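Local coordinates for 11S globulin seed storage protein (Amaranthus hypochondriacus, PDB 3QAC), which serves as a seed storage protein, made as a proglobulin precursor that is later processed into two disulfide-linked chains and assembled into hexamers, at the interface of chains A and B. Residues are numbered along the deposited sequence; one frame, centred on the assembly and turned at random. Chains: chain A/B, 11S globulin seed storage protein.

Contact 1: the interface of chains A and B. Residues chain A 62, 131, 149, 251; chain B 421-422, 425.
B:Val425 sets its CG2 methyl over the face of A:Trp149, 3.7 Å from the centroid of the six-membered ring, in a CH-pi contact at the centre of this apolar patch. Both subunits are 11S globulins of the cupin family, and the patch illustrates how a helix of one cupin protein packs on a strand of the next. The methyl stands above the plane but displaced toward the rim. With CG1 anti to the backbone N (chi1 169°), B:Val425 sends CG2 toward both the indole and A:Leu251, whose CD2 lies 3.6 Å from that CG2. The other branch of B:Val425, CG1, turns to A:Leu62 and meets CD2 there more loosely, at 4.2 Å.

CG of A:Trp149 sits between the backbone N and the carbonyl carbon (chi1 52°), a less common position that goes with the ring facing chain B. B:Pro422 approaches from the same side of the indole plane as the valine but near the benzene rim, with its CG 3.5 Å from CZ2 of A:Trp149. Beyond that rim, on the other side of the plane, CD1 of A:Ile131 touches CG of B:Pro422 at 3.9 Å. Toward the polar end of the indole, B:Leu421 slides past in the opposite direction. CD2 of B:Leu421 lies 3.3 Å from CD1 and 3.3 Å from NE1, the indole nitrogen, of A:Trp149, where the contact is van der Waals packing against the pyrrole rim.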
# COMPACT_ATOMS: atom_id res chain seq x y z
N LEU A 62 -14.89 25.03 -21.84
CA LEU A 62 -13.87 24.02 -22.01
C LEU A 62 -12.92 23.97 -20.80
O LEU A 62 -12.10 24.87 -20.61
CB LEU A 62 -13.08 24.30 -23.29
CG LEU A 62 -11.89 23.40 -23.60
CD1 LEU A 62 -12.35 21.96 -23.73
CD2 LEU A 62 -11.27 23.86 -24.87
N ILE A 131 -13.02 10.23 -27.79
CA ILE A 131 -13.84 11.17 -27.07
C ILE A 131 -14.93 10.36 -26.41
O ILE A 131 -15.50 9.46 -27.03
CB ILE A 131 -14.48 12.16 -28.03
CG1 ILE A 131 -13.41 13.10 -28.60
CG2 ILE A 131 -15.58 12.94 -27.34
CD1 ILE A 131 -12.43 13.65 -27.55
N TRP A 149 -9.41 16.68 -20.54
CA TRP A 149 -10.13 17.93 -20.63
C TRP A 149 -11.60 17.58 -20.72
O TRP A 149 -11.97 16.45 -21.03
CB TRP A 149 -9.69 18.71 -21.87
CG TRP A 149 -9.75 17.88 -23.10
CD1 TRP A 149 -8.76 17.12 -23.63
CD2 TRP A 149 -10.88 17.73 -23.97
NE1 TRP A 149 -9.19 16.51 -24.77
CE2 TRP A 149 -10.49 16.86 -25.00
CE3 TRP A 149 -12.18 18.26 -23.97
CZ2 TRP A 149 -11.35 16.49 -26.03
CZ3 TRP A 149 -13.04 17.88 -25.00
CH2 TRP A 149 -12.62 17.01 -26.02
N LEU A 251 -16.87 22.49 -31.02
CA LEU A 251 -15.78 21.54 -31.27
C LEU A 251 -16.21 20.46 -32.26
O LEU A 251 -17.30 19.89 -32.13
CB LEU A 251 -15.30 20.90 -29.96
CG LEU A 251 -14.91 21.84 -28.81
CD1 LEU A 251 -16.13 22.57 -28.31
CD2 LEU A 251 -14.28 21.07 -27.67
N LEU B 421 -5.17 15.57 -28.62
CA LEU B 421 -6.21 16.60 -28.51
C LEU B 421 -6.90 16.90 -29.84
O LEU B 421 -6.24 17.08 -30.85
CB LEU B 421 -5.61 17.91 -27.98
CG LEU B 421 -5.06 17.89 -26.56
CD1 LEU B 421 -4.47 19.23 -26.23
CD2 LEU B 421 -6.19 17.53 -25.58
N PRO B 422 -8.24 16.96 -29.83
CA PRO B 422 -8.97 17.35 -31.03
C PRO B 422 -8.52 18.75 -31.41
O PRO B 422 -8.43 19.61 -30.52
CB PRO B 422 -10.43 17.38 -30.57
CG PRO B 422 -10.46 16.51 -29.38
CD PRO B 422 -9.15 16.73 -28.70
N VAL B 425 -9.96 21.77 -29.72
CA VAL B 425 -9.55 21.93 -28.34
C VAL B 425 -8.20 22.64 -28.32
O VAL B 425 -7.99 23.58 -27.56
CB VAL B 425 -9.47 20.58 -27.60
CG1 VAL B 425 -8.78 20.75 -26.25
CG2 VAL B 425 -10.87 19.97 -27.45

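Contact 2: the interface of chains A and B. Residues chain A 226, 230, 233; chain B 432, 436, 440.
The carboxylate of B:Glu436 is the flat group of this contact, and A:Ile230 brings its CD1 methyl in obliquely from one side of the carboxylate plane, 3.9 Å from CD of B:Glu436. A:Lys233 lies toward that same side, but its NZ remains 5.3 Å from OE2 of B:Glu436: the opposite charges may attract each other, yet they do not touch. The closer meeting is aliphatic. CD1 of A:Ile230 rests 3.4 Å from CB of B:Glu436 and continues along CG, the two side chains running aslant. Since the glutamate is extended beyond CG (chi2 177°), its methylene stem and its carboxylate form one continuous surface for the isoleucine.

B:Ile432 supplies the second apolar contact. The CG2 methyl of B:Ile432 nestles against A:Lys233, 3.6 Å from CG and 3.6 Å from NZ; bends at chi2, chi3 and chi4 curl the long chain round the methyl, so that both its root and its amine end lie close by. At the opposite end of the patch, A:Val226 puts CG2 3.8 Å from CA of B:Leu440, touching the backbone rather than the side chain.

In the fold, this is a meeting of helical extensions of two cupin subunits. Helix 228-235 of chain A, with A:Val226 in the loop just ahead of it, packs on helix 434-442 of chain B, while B:Ile432 belongs to the link between helices 423-430 and 434-442.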
# COMPACT_ATOMS: atom_id res chain seq x y z
N VAL A 226 7.67 24.20 -34.05
CA VAL A 226 6.72 25.30 -34.13
C VAL A 226 7.45 26.62 -33.88
O VAL A 226 8.54 26.63 -33.30
CB VAL A 226 5.56 25.06 -33.13
CG1 VAL A 226 5.45 26.18 -32.11
CG2 VAL A 226 4.24 24.83 -33.88
N ILE A 230 4.28 31.02 -31.34
CA ILE A 230 3.26 30.03 -31.02
C ILE A 230 3.60 29.28 -29.74
O ILE A 230 2.72 28.99 -28.93
CB ILE A 230 3.01 29.06 -32.19
CG1 ILE A 230 2.12 29.73 -33.23
CG2 ILE A 230 2.35 27.78 -31.69
CD1 ILE A 230 1.66 28.80 -34.33
N LYS A 233 2.28 30.89 -26.87
CA LYS A 233 0.86 30.62 -26.70
C LYS A 233 0.69 29.42 -25.77
O LYS A 233 -0.15 29.43 -24.86
CB LYS A 233 0.21 30.39 -28.05
CG LYS A 233 0.27 31.61 -28.94
CD LYS A 233 -0.31 32.82 -28.21
CE LYS A 233 -1.82 32.92 -28.40
NZ LYS A 233 -2.19 33.41 -29.77
N ILE B 432 -5.32 30.05 -30.75
CA ILE B 432 -4.56 30.11 -31.99
C ILE B 432 -5.43 29.59 -33.13
O ILE B 432 -6.53 29.08 -32.89
CB ILE B 432 -3.23 29.32 -31.88
CG1 ILE B 432 -3.50 27.87 -31.49
CG2 ILE B 432 -2.29 29.96 -30.86
CD1 ILE B 432 -2.24 27.06 -31.28
N GLU B 436 -2.54 27.02 -37.10
CA GLU B 436 -1.46 27.08 -36.12
C GLU B 436 -1.57 25.85 -35.24
O GLU B 436 -0.59 25.16 -34.97
CB GLU B 436 -1.57 28.34 -35.26
CG GLU B 436 -1.37 29.65 -36.01
CD GLU B 436 -1.57 30.86 -35.11
OE1 GLU B 436 -0.66 31.72 -35.05
OE2 GLU B 436 -2.64 30.96 -34.47
N LEU B 440 1.05 22.80 -34.61
CA LEU B 440 1.36 22.45 -33.24
C LEU B 440 1.19 20.94 -33.07
O LEU B 440 2.01 20.28 -32.44
CB LEU B 440 0.45 23.20 -32.27
CG LEU B 440 0.70 22.93 -30.78
CD1 LEU B 440 2.17 23.15 -30.46
CD2 LEU B 440 -0.19 23.82 -29.92

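Contact 3: the interface of chains A and B. Residues chain A 214-216, 219; chain B 356, 358, 360, 366, 387.
The backbone N of A:Glu216 donates a hydrogen bond to OE1, the side-chain amide oxygen of B:Gln358, over 2.9 Å. The bond is nearly straight at the hydrogen (168°), although the donor is tilted 27° from the carbonyl plane. B:Gln358 reaches the chain A backbone fully extended, with CG anti to its own backbone N (chi1 -171°). Its NE2 makes a weak hydrogen bond to OG of B:Ser366, which may help fix the rotation of the amide. The carbonyl O of A:Gly214 is near NE2, but the N-H points elsewhere.

A:Phe215 slides past the glutamine, its ring turned almost perpendicular to the amide. B:Val360 places CG2 over the centre of one face of the A:Phe215 ring, 3.6 Å from the centroid, in a CH-pi contact. From the other side of the ring plane B:Val387 comes in toward the rim, its CG1 3.4 Å from CE1 of A:Phe215. CG1 of B:Val387 also meets CD1 of A:Leu219, at 4.0 Å.

The site docks the segment leading into helix 217-224 of one subunit on strands 354-360 and 385-391 of the C-terminal cupin domain of its neighbour, helping to join subunits within the trimer.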
# COMPACT_ATOMS: atom_id res chain seq x y z
N GLY A 214 6.70 26.62 -17.73
CA GLY A 214 7.94 26.28 -17.05
C GLY A 214 9.13 26.13 -17.97
O GLY A 214 10.28 26.35 -17.58
N PHE A 215 8.89 25.72 -19.21
CA PHE A 215 10.01 25.45 -20.09
C PHE A 215 10.54 26.69 -20.80
O PHE A 215 9.80 27.64 -21.11
CB PHE A 215 9.66 24.36 -21.11
CG PHE A 215 9.45 23.00 -20.50
CD1 PHE A 215 10.54 22.21 -20.16
CD2 PHE A 215 8.17 22.50 -20.29
CE1 PHE A 215 10.37 20.95 -19.61
CE2 PHE A 215 7.97 21.25 -19.74
CZ PHE A 215 9.07 20.46 -19.40
N GLU A 216 11.85 26.68 -21.02
CA GLU A 216 12.50 27.58 -21.96
C GLU A 216 11.69 27.59 -23.26
O GLU A 216 11.49 26.55 -23.88
CB GLU A 216 13.93 27.08 -22.21
CG GLU A 216 14.97 28.16 -22.35
CD GLU A 216 15.08 28.65 -23.77
OE1 GLU A 216 14.28 29.53 -24.17
OE2 GLU A 216 15.96 28.12 -24.48
N LEU A 219 13.22 25.80 -26.39
CA LEU A 219 13.02 24.36 -26.25
C LEU A 219 11.60 23.95 -26.62
O LEU A 219 11.40 22.93 -27.28
CB LEU A 219 13.35 23.89 -24.82
CG LEU A 219 14.79 23.42 -24.55
CD1 LEU A 219 15.05 23.14 -23.06
CD2 LEU A 219 15.13 22.20 -25.38
N ARG B 356 21.14 19.02 -21.41
CA ARG B 356 20.40 20.11 -20.78
C ARG B 356 19.05 19.52 -20.38
O ARG B 356 18.22 19.15 -21.22
CB ARG B 356 20.28 21.34 -21.70
CG ARG B 356 19.02 22.23 -21.50
CD ARG B 356 19.34 23.71 -21.16
NE ARG B 356 20.15 23.85 -19.95
CZ ARG B 356 20.37 24.99 -19.30
NH1 ARG B 356 19.82 26.13 -19.72
NH2 ARG B 356 21.14 25.00 -18.21
N GLN B 358 15.57 20.03 -18.30
CA GLN B 358 14.71 21.00 -17.67
C GLN B 358 13.43 20.34 -17.13
O GLN B 358 12.78 19.53 -17.82
CB GLN B 358 14.41 22.19 -18.59
CG GLN B 358 13.68 23.30 -17.84
CD GLN B 358 13.49 24.57 -18.66
OE1 GLN B 358 13.54 24.56 -19.90
NE2 GLN B 358 13.24 25.67 -17.96
N VAL B 360 9.84 20.93 -14.70
CA VAL B 360 8.83 21.89 -14.29
C VAL B 360 7.89 21.25 -13.28
O VAL B 360 7.55 20.06 -13.39
CB VAL B 360 7.98 22.31 -15.50
CG1 VAL B 360 6.87 23.28 -15.09
CG2 VAL B 360 8.87 22.90 -16.59
N SER B 366 10.03 26.31 -13.38
CA SER B 366 11.19 25.46 -13.61
C SER B 366 11.82 25.16 -12.25
O SER B 366 11.98 26.06 -11.43
CB SER B 366 12.20 26.17 -14.51
OG SER B 366 13.41 25.43 -14.62
N VAL B 387 12.04 17.67 -20.09
CA VAL B 387 12.63 17.54 -21.42
C VAL B 387 14.13 17.26 -21.29
O VAL B 387 14.79 17.72 -20.36
CB VAL B 387 12.39 18.81 -22.29
CG1 VAL B 387 12.97 20.06 -21.62
CG2 VAL B 387 12.94 18.61 -23.71

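All three contacts belong to one interface, which is not an exact two-fold, so each chain offers a different surface. Contact 1 and contact 2 have C-alpha centres about 16 Å apart; contact 3 lies about 18 Å from contact 2 and 25 Å from contact 1. On chain B, consecutive helices 423-430 and 434-442 serve contacts 1 and 2. On chain A, helices 217-224 and 228-235 serve contacts 3 and 2. Contact 2 thus joins helices of both subunits, while contacts 1 and 3 seat each helical arm on the partner's strands, a reciprocal embrace suited to closing the three-subunit assembly.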